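Local coordinates for myosin-2 (Saccharomyces cerevisiae, PDB 6IXO), which moves organelles and other cargo along polarized actin cables, its globular tail, the part described here, binding receptor proteins on the cargo, at residues L252-K255 with R256-L260; N263-R266 with L267-W270; Q8-E11 with E12-R15. All coordinates share one frame; numbering follows the deposited sequence.

How the interactions relate
All three interactions are local, joining residues three to five apart along a helix, and they sample two helices of a tail domain that is helical and holds no strand. Interaction 3, first along the chain, lies in helix 6-18; interactions 1 and 2 follow one another on helix 254-273, within the DIL region. The centres of 1 and 2 are about 15 Å apart, so one helix is seen first at its capped start and then farther along. Interaction 3 sits on the other side of the chain's centre, about 72 Å from interaction 1 and 60 Å from interaction 2, centre to centre, which shows how elongated this cargo-binding domain is.

Interaction 1. Residues L252-K255 with R256-L260; sequences LSWK and RGLQL
Arg256 opens the contact with its backbone N-H, which points at Ser253 OG over 3.1 Å in a nearly straight bond (168°). This is the N-cap of helix 254-273: the serine hydroxyl stands in for the carbonyl that a preceding turn would have supplied. With chi1 at 68°, OG sits between its own backbone N and carbonyl carbon, a rotation that points it forward to the Arg256 N-H and also brings it to 3.5 Å from Arg256 CB. An alanine here would remove OG and would probably leave the Arg256 N-H without its cap, fraying the first turn. Gly257 N takes the next acceptor, Ser253 O, at 2.8 Å, so the serine serves the helix start through both side chain and backbone. Leu258 N then bonds to Trp254 O at 2.9 Å, while its side chain runs beside the tryptophan, both pointing the same way. Leu258 CB lies over one face of the indole, and its CD2 approaches the six-membered ring at CH2 to 3.9 Å, an apolar contact. The indole is brought alongside because Trp254 CG lies anti to the backbone N (chi1 -180°). Gln259 N closes the next turn on Lys255 O at 3.0 Å; farther out, Gln259 NE2 stands 4.2 Å above the centre of the Arg256 guanidinium plane, over one face. That guanidinium is anchored through NH1 to Ile180 O, and Lys255 NZ bonds to Phe187 O. Leu260 turns to the domain interior, against Leu245 of helix 223-247 and Thr289 and Ala290 of helix 284-294, while Leu258 touches Gln294, so the capped start of helix 254-273 packs against helices 223-247 and 284-294.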
loop_
_atom_site.group_PDB
_atom_site.type_symbol
_atom_site.label_atom_id
_atom_site.label_comp_id
_atom_site.label_asym_id
_atom_site.label_seq_id
_atom_site.Cartn_x
_atom_site.Cartn_y
_atom_site.Cartn_z
ATOM N N LEU A 252 -30.800 5.199 9.788
ATOM C CA LEU A 252 -30.030 6.079 10.668
ATOM C C LEU A 252 -30.878 6.380 11.910
ATOM O O LEU A 252 -32.035 6.735 11.791
ATOM C CB LEU A 252 -29.657 7.373 9.945
ATOM C CG LEU A 252 -28.947 7.180 8.577
ATOM C CD1 LEU A 252 -29.001 8.486 7.849
ATOM C CD2 LEU A 252 -27.480 6.767 8.880
ATOM N N SER A 253 -30.297 6.169 13.082
ATOM C CA SER A 253 -31.023 6.220 14.347
ATOM C C SER A 253 -29.986 6.394 15.451
ATOM O O SER A 253 -28.764 6.238 15.218
ATOM C CB SER A 253 -31.811 4.944 14.600
ATOM O OG SER A 253 -30.918 3.844 14.833
ATOM N N TRP A 254 -30.467 6.692 16.640
ATOM C CA TRP A 254 -29.571 6.768 17.774
ATOM C C TRP A 254 -28.802 5.458 17.999
ATOM O O TRP A 254 -27.554 5.459 18.180
ATOM C CB TRP A 254 -30.364 7.150 19.038
ATOM C CG TRP A 254 -29.468 7.244 20.238
ATOM C CD1 TRP A 254 -28.829 8.375 20.705
ATOM C CD2 TRP A 254 -29.099 6.173 21.123
ATOM N NE1 TRP A 254 -28.071 8.055 21.820
ATOM C CE2 TRP A 254 -28.207 6.715 22.091
ATOM C CE3 TRP A 254 -29.415 4.812 21.186
ATOM C CZ2 TRP A 254 -27.653 5.937 23.134
ATOM C CZ3 TRP A 254 -28.851 4.037 22.219
ATOM C CH2 TRP A 254 -27.976 4.604 23.171
ATOM N N LYS A 255 -29.514 4.336 17.992
ATOM C CA LYS A 255 -28.834 3.046 18.173
ATOM C C LYS A 255 -27.778 2.776 17.121
ATOM O O LYS A 255 -26.700 2.313 17.442
ATOM C CB LYS A 255 -29.824 1.901 18.172
ATOM C CG LYS A 255 -30.681 1.856 19.448
ATOM C CD LYS A 255 -31.760 0.764 19.348
ATOM C CE LYS A 255 -32.530 0.615 20.593
ATOM N NZ LYS A 255 -33.370 -0.626 20.554
ATOM N N ARG A 256 -28.109 3.030 15.858
ATOM C CA ARG A 256 -27.152 2.846 14.777
ATOM C C ARG A 256 -25.979 3.800 14.995
ATOM O O ARG A 256 -24.804 3.455 14.723
ATOM C CB ARG A 256 -27.844 3.077 13.402
ATOM C CG ARG A 256 -26.935 2.872 12.235
ATOM C CD ARG A 256 -26.376 1.432 12.217
ATOM N NE ARG A 256 -27.451 0.436 12.199
ATOM C CZ ARG A 256 -27.257 -0.884 12.126
ATOM N NH1 ARG A 256 -26.013 -1.401 12.079
ATOM N NH2 ARG A 256 -28.313 -1.693 12.092
ATOM N N GLY A 257 -26.260 4.992 15.509
ATOM C CA GLY A 257 -25.166 5.933 15.775
ATOM C C GLY A 257 -24.202 5.420 16.846
ATOM O O GLY A 257 -22.962 5.517 16.723
ATOM N N LEU A 258 -24.755 4.850 17.904
ATOM C CA LEU A 258 -23.914 4.297 18.976
ATOM C C LEU A 258 -23.043 3.159 18.384
ATOM O O LEU A 258 -21.826 3.069 18.625
ATOM C CB LEU A 258 -24.798 3.764 20.113
ATOM C CG LEU A 258 -23.949 3.287 21.296
ATOM C CD1 LEU A 258 -23.234 4.481 21.914
ATOM C CD2 LEU A 258 -24.793 2.543 22.341
ATOM N N GLN A 259 -23.661 2.301 17.575
ATOM C CA GLN A 259 -22.908 1.187 16.981
ATOM C C GLN A 259 -21.857 1.649 16.016
ATOM O O GLN A 259 -20.737 1.095 15.999
ATOM C CB GLN A 259 -23.825 0.186 16.280
ATOM C CG GLN A 259 -24.646 -0.543 17.322
ATOM C CD GLN A 259 -25.600 -1.526 16.732
ATOM O OE1 GLN A 259 -25.271 -2.702 16.615
ATOM N NE2 GLN A 259 -26.795 -1.060 16.349
ATOM N N LEU A 260 -22.194 2.635 15.198
ATOM C CA LEU A 260 -21.203 3.232 14.310
ATOM C C LEU A 260 -20.031 3.821 15.120
ATOM O O LEU A 260 -18.844 3.679 14.737
ATOM C CB LEU A 260 -21.836 4.302 13.413
ATOM C CG LEU A 260 -20.927 5.050 12.421
ATOM C CD1 LEU A 260 -20.348 4.045 11.342
ATOM C CD2 LEU A 260 -21.710 6.178 11.681
#

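Interaction 2. Residues N263-R266 with L267-W270; sequences NVTR and LEEW
Thr265 and Glu269, one helical turn apart, run side by side and point the same way, meeting through carbon rather than oxygen. The methyl CG2 of Thr265 lies 3.9 Å from CG of Glu269, a contact between the threonine branch and the aliphatic part of the glutamate. Two torsions create it: Thr265 CG2 is anti to its backbone N, whereas Glu269 CG is anti to the carbonyl carbon (chi1 -72°) and therefore folds back along the helix. The same fold brings Glu269 CG to 3.2 Å from Thr265 O, the carbonyl that already accepts Glu269 N at 2.8 Å. The other branch of the threonine, OG1, is engaged one turn earlier, by Asn261 O.

Glu268 takes a different course. Its chain is extended, with CG anti to the backbone N (chi1 -176°), and its CB rests 3.5 Å from Val264 O. Its N-H bonds to that same oxygen at 2.9 Å in a nearly straight line (168°), and its carboxylate ends at Thr280 OG1. Trp270 keeps its CB 3.6 Å from Arg266 O, which accepts its backbone N, but its ring leads away from this turn; the bond from Leu267 N to Asn263 O is weak by comparison. Successive side chains thus leave the helix in different directions, each packing or bonding with its own surroundings.

Those surroundings are helical. Trp270 NE1 bonds to Asn210 on helix 202-218, where Arg266 NH2 also pairs with Asp203 in one of its two conformers, a salt bridge that remains doubtful. Leu267 touches Phe209 of that helix and Leu234 of helix 223-247. Val264 and Glu268 reach Ile287 of helix 284-294, so this part of helix 254-273 touches three neighbouring helices.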
loop_
_atom_site.group_PDB
_atom_site.type_symbol
_atom_site.label_atom_id
_atom_site.label_comp_id
_atom_site.label_asym_id
_atom_site.label_seq_id
_atom_site.Cartn_x
_atom_site.Cartn_y
_atom_site.Cartn_z
ATOM N N ASN A 263 -17.824 0.981 16.184
ATOM C CA ASN A 263 -17.025 0.477 15.042
ATOM C C ASN A 263 -15.862 1.389 14.667
ATOM O O ASN A 263 -14.674 0.961 14.545
ATOM C CB ASN A 263 -17.950 0.287 13.839
ATOM C CG ASN A 263 -18.883 -0.887 14.004
ATOM O OD1 ASN A 263 -18.707 -1.702 14.927
ATOM N ND2 ASN A 263 -19.894 -1.010 13.087
ATOM N N VAL A 264 -16.172 2.656 14.468
ATOM C CA VAL A 264 -15.183 3.648 14.069
ATOM C C VAL A 264 -14.119 3.929 15.135
ATOM O O VAL A 264 -12.914 4.093 14.832
ATOM C CB VAL A 264 -15.893 4.980 13.692
ATOM C CG1 VAL A 264 -14.911 6.015 13.217
ATOM C CG2 VAL A 264 -16.878 4.701 12.577
ATOM N N THR A 265 -14.542 4.007 16.396
ATOM C CA THR A 265 -13.586 4.279 17.455
ATOM C C THR A 265 -12.549 3.166 17.488
ATOM O O THR A 265 -11.359 3.417 17.732
ATOM C CB THR A 265 -14.298 4.389 18.835
ATOM O OG1 THR A 265 -15.249 5.453 18.741
ATOM C CG2 THR A 265 -13.301 4.694 19.964
ATOM N N ARG A 266 -12.957 1.929 17.256
ATOM C CA ARG A 266 -11.973 0.842 17.333
ATOM C C ARG A 266 -10.885 1.046 16.271
ATOM O O ARG A 266 -9.717 0.790 16.510
ATOM C CB ARG A 266 -12.640 -0.519 17.160
ATOM C CG ARG A 266 -13.494 -0.950 18.385
ATOM C CD ARG A 266 -14.416 -2.123 18.029
ATOM N NE ARG A 266 -13.687 -3.354 17.694
ATOM C CZ ARG A 266 -14.281 -4.474 17.287
ATOM N NH1 ARG A 266 -15.607 -4.525 17.178
ATOM N NH2 ARG A 266 -13.560 -5.545 17.001
ATOM N N LEU A 267 -11.280 1.520 15.109
ATOM C CA LEU A 267 -10.312 1.724 14.024
ATOM C C LEU A 267 -9.436 2.915 14.369
ATOM O O LEU A 267 -8.217 2.888 14.206
ATOM C CB LEU A 267 -11.035 1.926 12.684
ATOM C CG LEU A 267 -10.150 1.913 11.432
ATOM C CD1 LEU A 267 -9.249 0.645 11.354
ATOM C CD2 LEU A 267 -11.065 1.996 10.208
ATOM N N GLU A 268 -10.035 3.957 14.908
ATOM C CA GLU A 268 -9.260 5.112 15.366
ATOM C C GLU A 268 -8.262 4.780 16.487
ATOM O O GLU A 268 -7.136 5.313 16.520
ATOM C CB GLU A 268 -10.244 6.216 15.798
ATOM C CG GLU A 268 -9.647 7.532 16.224
ATOM C CD GLU A 268 -10.752 8.481 16.776
ATOM O OE1 GLU A 268 -11.767 7.966 17.292
ATOM O OE2 GLU A 268 -10.620 9.717 16.676
ATOM N N GLU A 269 -8.649 3.893 17.404
ATOM C CA GLU A 269 -7.776 3.553 18.535
ATOM C C GLU A 269 -6.612 2.666 18.024
ATOM O O GLU A 269 -5.509 2.726 18.522
ATOM C CB GLU A 269 -8.577 2.844 19.626
ATOM C CG GLU A 269 -9.528 3.794 20.361
ATOM C CD GLU A 269 -8.770 4.633 21.362
ATOM O OE1 GLU A 269 -7.684 4.178 21.847
ATOM O OE2 GLU A 269 -9.249 5.737 21.685
ATOM N N TRP A 270 -6.898 1.849 17.020
ATOM C CA TRP A 270 -5.842 1.065 16.388
ATOM C C TRP A 270 -4.779 2.022 15.798
ATOM O O TRP A 270 -3.554 1.807 15.964
ATOM C CB TRP A 270 -6.419 0.137 15.294
ATOM C CG TRP A 270 -5.330 -0.614 14.569
ATOM C CD1 TRP A 270 -4.808 -1.841 14.895
ATOM C CD2 TRP A 270 -4.614 -0.163 13.426
ATOM N NE1 TRP A 270 -3.807 -2.182 14.009
ATOM C CE2 TRP A 270 -3.677 -1.174 13.090
ATOM C CE3 TRP A 270 -4.685 0.989 12.630
ATOM C CZ2 TRP A 270 -2.790 -1.046 12.016
ATOM C CZ3 TRP A 270 -3.807 1.101 11.543
ATOM C CH2 TRP A 270 -2.879 0.095 11.261
#

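Interaction 3. Residues Q8-E11 with E12-R15; sequences QINE and ELYR
Helix 6-18, near the N-terminus of the tail domain, illustrates the regular alpha-helical i to i+4 pattern, in which each turn is tied to the next by backbone bonds and decorated by side chains one turn apart. Ile9 and Leu13 form such a pair: they lie side by side, pointing the same way, and meet through CG2 of Ile9 and CD1 of Leu13 at 4.2 Å, a loose apolar contact. Leu13 CB also rests 3.4 Å from Ile9 O, the carbonyl that receives its backbone N. The other three rungs run from Glu12 N to Gln8 O, from Tyr14 N to Asn10 O and from Arg15 N to Glu11 O, the first and last nearly straight (169° and 168°).

Charges of opposite sign stand near each other on the exposed side, Glu11 OE2 and Arg15 NE being 4.6 Å apart, beyond a salt bridge; the attraction is probably modest, and Arg15 NH1 instead pairs with Glu18. The side carrying Leu13 and Asn10 faces other helices: Leu13 touches Gln415 of helix 403-415 and Glu64 and Arg67 of helix 53-67, and Asn10 OD1 bonds to Gln415.

Glu12 reaches out with an extended chain, its CG anti to the backbone N (chi1 -178°), which carries its carboxylate to where one water can bridge OE1 and Gln8 O. OE2 pairs with Arg407 of helix 403-415, while Glu12 OE1 accepts a hydrogen bond from the water at 2.7 Å; that same water also donates, weakly, to Gln8 O at 3.1 Å.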
loop_
_atom_site.group_PDB
_atom_site.type_symbol
_atom_site.label_atom_id
_atom_site.label_comp_id
_atom_site.label_asym_id
_atom_site.label_seq_id
_atom_site.Cartn_x
_atom_site.Cartn_y
_atom_site.Cartn_z
ATOM N N GLN A 8 39.949 -19.695 -14.570
ATOM C CA GLN A 8 38.966 -20.762 -14.710
ATOM C C GLN A 8 37.607 -20.372 -14.098
ATOM O O GLN A 8 36.561 -20.657 -14.679
ATOM C CB GLN A 8 39.488 -22.054 -14.077
ATOM C CG GLN A 8 40.474 -22.796 -14.940
ATOM C CD GLN A 8 40.918 -24.108 -14.313
ATOM O OE1 GLN A 8 40.215 -24.669 -13.464
ATOM N NE2 GLN A 8 42.090 -24.602 -14.723
ATOM N N ILE A 9 37.624 -19.706 -12.947
ATOM C CA ILE A 9 36.391 -19.160 -12.382
ATOM C C ILE A 9 35.786 -18.144 -13.336
ATOM O O ILE A 9 34.591 -18.178 -13.596
ATOM C CB ILE A 9 36.624 -18.504 -11.014
ATOM C CG1 ILE A 9 37.032 -19.586 -10.008
ATOM C CG2 ILE A 9 35.373 -17.707 -10.564
ATOM C CD1 ILE A 9 36.925 -19.138 -8.579
ATOM N N ASN A 10 36.616 -17.263 -13.885
ATOM C CA ASN A 10 36.107 -16.283 -14.835
ATOM C C ASN A 10 35.532 -16.896 -16.104
ATOM O O ASN A 10 34.491 -16.432 -16.588
ATOM C CB ASN A 10 37.187 -15.279 -15.218
ATOM C CG ASN A 10 37.302 -14.151 -14.219
ATOM O OD1 ASN A 10 36.479 -14.024 -13.312
ATOM N ND2 ASN A 10 38.322 -13.312 -14.388
ATOM N N GLU A 11 36.216 -17.888 -16.670
ATOM C CA GLU A 11 35.675 -18.530 -17.857
ATOM C C GLU A 11 34.314 -19.160 -17.567
ATOM O O GLU A 11 33.380 -18.979 -18.330
ATOM C CB GLU A 11 36.599 -19.603 -18.395
ATOM C CG GLU A 11 36.050 -20.277 -19.645
ATOM C CD GLU A 11 37.106 -21.088 -20.374
ATOM O OE1 GLU A 11 38.192 -21.311 -19.789
ATOM O OE2 GLU A 11 36.856 -21.495 -21.530
ATOM N N GLU A 12 34.229 -19.926 -16.486
ATOM C CA GLU A 12 32.970 -20.601 -16.148
ATOM C C GLU A 12 31.878 -19.569 -15.907
ATOM O O GLU A 12 30.742 -19.758 -16.357
ATOM C CB GLU A 12 33.119 -21.521 -14.929
ATOM C CG GLU A 12 31.807 -22.266 -14.587
ATOM C CD GLU A 12 31.924 -23.350 -13.515
ATOM O OE1 GLU A 12 32.958 -23.457 -12.806
ATOM O OE2 GLU A 12 30.946 -24.113 -13.394
ATOM N N LEU A 13 32.203 -18.473 -15.217
ATOM C CA LEU A 13 31.202 -17.431 -14.956
ATOM C C LEU A 13 30.676 -16.887 -16.266
ATOM O O LEU A 13 29.474 -16.716 -16.458
ATOM C CB LEU A 13 31.779 -16.278 -14.143
ATOM C CG LEU A 13 31.550 -16.289 -12.648
ATOM C CD1 LEU A 13 32.402 -15.195 -12.024
ATOM C CD2 LEU A 13 30.024 -16.105 -12.322
ATOM N N TYR A 14 31.615 -16.635 -17.177
ATOM C CA TYR A 14 31.293 -16.033 -18.450
ATOM C C TYR A 14 30.332 -16.885 -19.257
ATOM O O TYR A 14 29.361 -16.377 -19.811
ATOM C CB TYR A 14 32.574 -15.799 -19.271
ATOM C CG TYR A 14 32.305 -15.005 -20.516
ATOM C CD1 TYR A 14 31.977 -15.638 -21.712
ATOM C CD2 TYR A 14 32.346 -13.611 -20.493
ATOM C CE1 TYR A 14 31.712 -14.910 -22.856
ATOM C CE2 TYR A 14 32.095 -12.871 -21.638
ATOM C CZ TYR A 14 31.768 -13.527 -22.810
ATOM O OH TYR A 14 31.508 -12.801 -23.948
ATOM N N ARG A 15 30.613 -18.177 -19.348
ATOM C CA ARG A 15 29.710 -19.082 -20.048
ATOM C C ARG A 15 28.354 -19.171 -19.363
ATOM O O ARG A 15 27.330 -19.341 -20.032
ATOM C CB ARG A 15 30.311 -20.476 -20.149
ATOM C CG ARG A 15 31.654 -20.523 -20.856
ATOM C CD ARG A 15 31.597 -19.806 -22.206
ATOM N NE ARG A 15 32.781 -20.073 -23.035
ATOM C CZ ARG A 15 32.924 -19.674 -24.299
ATOM N NH1 ARG A 15 31.955 -18.982 -24.894
ATOM N NH2 ARG A 15 34.033 -19.970 -24.969
HETATM O O HOH W 1 35.539 -22.621 -12.490
#